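Local structure of peptide from Structure-specific endonuclease subunit SLX4 (Saccharomyces cerevisiae, 6J0Y) at residues 9-15 and 48-54. The protein binds the multi-BRCT scaffold Rtt107 through an interacting motif of Slx4, a subunit of a structure-specific endonuclease, probably linking the nuclease subunit to genome maintenance. Numbering follows the deposited sequence.
Sequences IRVKLLQ and QFCIADI
Build residues 9-14 and 49-54 as two extended strands running antiparallel, their axes 4.6 Å apart at closest approach and their N-to-C directions at 148°. I9 sits opposite I54, V11 opposite A52 and L13 opposite C50 as hydrogen-bonded pairs, each closed by two backbone bonds: I9 N to I54 O and I54 N to I9 O, both 2.9 Å; V11 N to A52 O and A52 N to V11 O, both 2.8 Å; L13 N to C50 O 3.0 Å and C50 N to L13 O 2.8 Å. Q15 N to Q48 O, 2.8 Å, is a seventh backbone bond. R10-D53, K12-I51 and L14-F49 are the non-hydrogen-bonded pairs.

On the face of I9, V11, L13, C50, A52 and I54 the packing is apolar, with V11 CG2 3.8 Å from I54 CG1. On the other, more polar face I51 CD1 packs 3.7 Å from K12 CB, and a water accepts from R10 NH1 (3.0 Å) and donates weakly to D53 OD1 (3.4 Å).

The F49 ring (chi1 m) is sandwiched. K12, all four chi t, reaches over one face of F49, CE 3.6 Å from its centroid (CH-pi) and NZ 4.4 Å (cation-pi); L14 CD2 makes a CH-pi contact over the opposite face, 4.0 Å from the F49 centroid.

Strand 49-55 is central in the three-stranded antiparallel sheet of this Rtt107-interacting motif, flanked by strand 27-32, whose N29 ND2 and Y31 OH hydrogen-bond D53 OD2. Edge strand 8-14 offers the Rtt107 chain backbone hydrogen bonds from R10 and K12; R10 NH2 hydrogen-bonds a polar side chain of Rtt107 and NH1 salt-bridges an acidic one.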
loop_
_atom_site.group_PDB
_atom_site.type_symbol
_atom_site.label_atom_id
_atom_site.label_comp_id
_atom_site.label_asym_id
_atom_site.label_seq_id
_atom_site.Cartn_x
_atom_site.Cartn_y
_atom_site.Cartn_z
ATOM N N ILE B 9 -15.475 -4.216 12.855
ATOM C CA ILE B 9 -14.737 -4.464 11.623
ATOM C C ILE B 9 -15.716 -4.324 10.471
ATOM O O ILE B 9 -16.925 -4.523 10.630
ATOM C CB ILE B 9 -14.079 -5.859 11.602
ATOM C CG1 ILE B 9 -15.150 -6.950 11.733
ATOM C CG2 ILE B 9 -13.021 -5.982 12.715
ATOM C CD1 ILE B 9 -14.580 -8.366 11.617
ATOM N N ARG B 10 -15.173 -4.013 9.298
ATOM C CA ARG B 10 -15.944 -3.882 8.062
ATOM C C ARG B 10 -16.044 -5.236 7.370
ATOM O O ARG B 10 -15.029 -5.907 7.191
ATOM C CB ARG B 10 -15.259 -2.886 7.122
ATOM C CG ARG B 10 -15.427 -1.418 7.546
ATOM C CD ARG B 10 -14.237 -0.563 7.100
ATOM N NE ARG B 10 -13.801 -0.757 5.711
ATOM C CZ ARG B 10 -14.493 -0.416 4.627
ATOM N NH1 ARG B 10 -15.718 0.107 4.731
ATOM N NH2 ARG B 10 -13.945 -0.626 3.428
ATOM N N VAL B 11 -17.260 -5.628 6.979
ATOM C CA VAL B 11 -17.487 -6.874 6.252
ATOM C C VAL B 11 -18.303 -6.563 5.005
ATOM O O VAL B 11 -19.391 -5.988 5.104
ATOM C CB VAL B 11 -18.206 -7.936 7.102
ATOM C CG1 VAL B 11 -18.288 -9.252 6.323
ATOM C CG2 VAL B 11 -17.469 -8.169 8.432
ATOM N N LYS B 12 -17.774 -6.943 3.840
ATOM C CA LYS B 12 -18.466 -6.756 2.564
ATOM C C LYS B 12 -19.225 -8.030 2.234
ATOM O O LYS B 12 -18.617 -9.094 2.082
ATOM C CB LYS B 12 -17.478 -6.421 1.451
ATOM C CG LYS B 12 -18.149 -6.188 0.070
ATOM C CD LYS B 12 -17.074 -6.025 -0.978
ATOM C CE LYS B 12 -17.670 -5.980 -2.393
ATOM N NZ LYS B 12 -16.559 -5.918 -3.376
ATOM N N LEU B 13 -20.546 -7.905 2.092
ATOM C CA LEU B 13 -21.483 -9.014 1.991
ATOM C C LEU B 13 -22.445 -8.751 0.842
ATOM O O LEU B 13 -22.823 -7.607 0.601
ATOM C CB LEU B 13 -22.313 -9.131 3.286
ATOM C CG LEU B 13 -22.195 -10.332 4.204
ATOM C CD1 LEU B 13 -20.751 -10.761 4.298
ATOM C CD2 LEU B 13 -22.752 -9.967 5.574
ATOM N N LEU B 14 -22.885 -9.811 0.168
ATOM C CA LEU B 14 -24.024 -9.661 -0.737
ATOM C C LEU B 14 -25.244 -9.185 0.046
ATOM O O LEU B 14 -25.515 -9.661 1.151
ATOM C CB LEU B 14 -24.332 -10.985 -1.442
ATOM C CG LEU B 14 -23.414 -11.345 -2.610
ATOM C CD1 LEU B 14 -23.743 -12.729 -3.171
ATOM C CD2 LEU B 14 -23.524 -10.289 -3.705
ATOM N N GLN B 15 -25.960 -8.202 -0.517
ATOM C CA GLN B 15 -27.152 -7.671 0.141
ATOM C C GLN B 15 -28.126 -8.785 0.510
ATOM O O GLN B 15 -28.704 -8.778 1.605
ATOM C CB GLN B 15 -27.825 -6.633 -0.766
ATOM C CG GLN B 15 -29.027 -5.937 -0.147
ATOM C CD GLN B 15 -30.340 -6.579 -0.546
ATOM O OE1 GLN B 15 -30.564 -6.887 -1.719
ATOM N NE2 GLN B 15 -31.220 -6.783 0.430
ATOM N N GLN B 48 -25.080 -6.932 -5.972
ATOM C CA GLN B 48 -25.431 -5.839 -5.069
ATOM C C GLN B 48 -24.870 -6.152 -3.684
ATOM O O GLN B 48 -25.270 -7.137 -3.055
ATOM C CB GLN B 48 -26.947 -5.644 -5.015
ATOM C CG GLN B 48 -27.408 -4.555 -4.040
ATOM C CD GLN B 48 -26.826 -3.184 -4.366
ATOM O OE1 GLN B 48 -27.135 -2.600 -5.410
ATOM N NE2 GLN B 48 -25.984 -2.661 -3.467
ATOM N N PHE B 49 -23.937 -5.323 -3.223
ATOM C CA PHE B 49 -23.259 -5.533 -1.959
ATOM C C PHE B 49 -23.711 -4.529 -0.908
ATOM O O PHE B 49 -24.321 -3.493 -1.188
ATOM C CB PHE B 49 -21.742 -5.425 -2.129
ATOM C CG PHE B 49 -21.142 -6.549 -2.925
ATOM C CD1 PHE B 49 -20.872 -7.766 -2.323
ATOM C CD2 PHE B 49 -20.858 -6.391 -4.263
ATOM C CE1 PHE B 49 -20.314 -8.817 -3.054
ATOM C CE2 PHE B 49 -20.311 -7.433 -5.002
ATOM C CZ PHE B 49 -20.045 -8.643 -4.397
ATOM N N CYS B 50 -23.370 -4.866 0.324
ATOM C CA CYS B 50 -23.461 -3.937 1.434
ATOM C C CYS B 50 -22.194 -4.067 2.261
ATOM O O CYS B 50 -21.458 -5.049 2.154
ATOM C CB CYS B 50 -24.670 -4.220 2.310
ATOM S SG CYS B 50 -24.488 -5.803 3.071
ATOM N N ILE B 51 -21.936 -3.043 3.066
ATOM C CA ILE B 51 -20.877 -3.068 4.064
ATOM C C ILE B 51 -21.563 -3.120 5.420
ATOM O O ILE B 51 -22.447 -2.302 5.700
ATOM C CB ILE B 51 -19.953 -1.840 3.978
ATOM C CG1 ILE B 51 -19.179 -1.821 2.657
ATOM C CG2 ILE B 51 -18.982 -1.818 5.186
ATOM C CD1 ILE B 51 -18.192 -2.987 2.488
ATOM N N ALA B 52 -21.186 -4.090 6.243
ATOM C CA ALA B 52 -21.654 -4.165 7.619
ATOM C C ALA B 52 -20.503 -3.866 8.570
ATOM O O ALA B 52 -19.391 -4.380 8.394
ATOM C CB ALA B 52 -22.242 -5.545 7.919
ATOM N N ASP B 53 -20.767 -3.027 9.572
ATOM C CA ASP B 53 -19.854 -2.849 10.699
ATOM C C ASP B 53 -20.262 -3.851 11.765
ATOM O O ASP B 53 -21.338 -3.723 12.356
ATOM C CB ASP B 53 -19.923 -1.430 11.263
ATOM C CG ASP B 53 -19.429 -0.392 10.298
ATOM O OD1 ASP B 53 -18.447 -0.667 9.556
ATOM O OD2 ASP B 53 -20.023 0.708 10.286
ATOM N N ILE B 54 -19.410 -4.839 12.017
ATOM C CA ILE B 54 -19.724 -5.938 12.917
ATOM C C ILE B 54 -18.910 -5.734 14.188
ATOM O O ILE B 54 -17.678 -5.629 14.134
ATOM C CB ILE B 54 -19.419 -7.297 12.265
ATOM C CG1 ILE B 54 -20.217 -7.467 10.960
ATOM C CG2 ILE B 54 -19.675 -8.436 13.255
ATOM C CD1 ILE B 54 -21.712 -7.618 11.159
HETATM O O HOH W 1 -17.490 1.171 6.848
#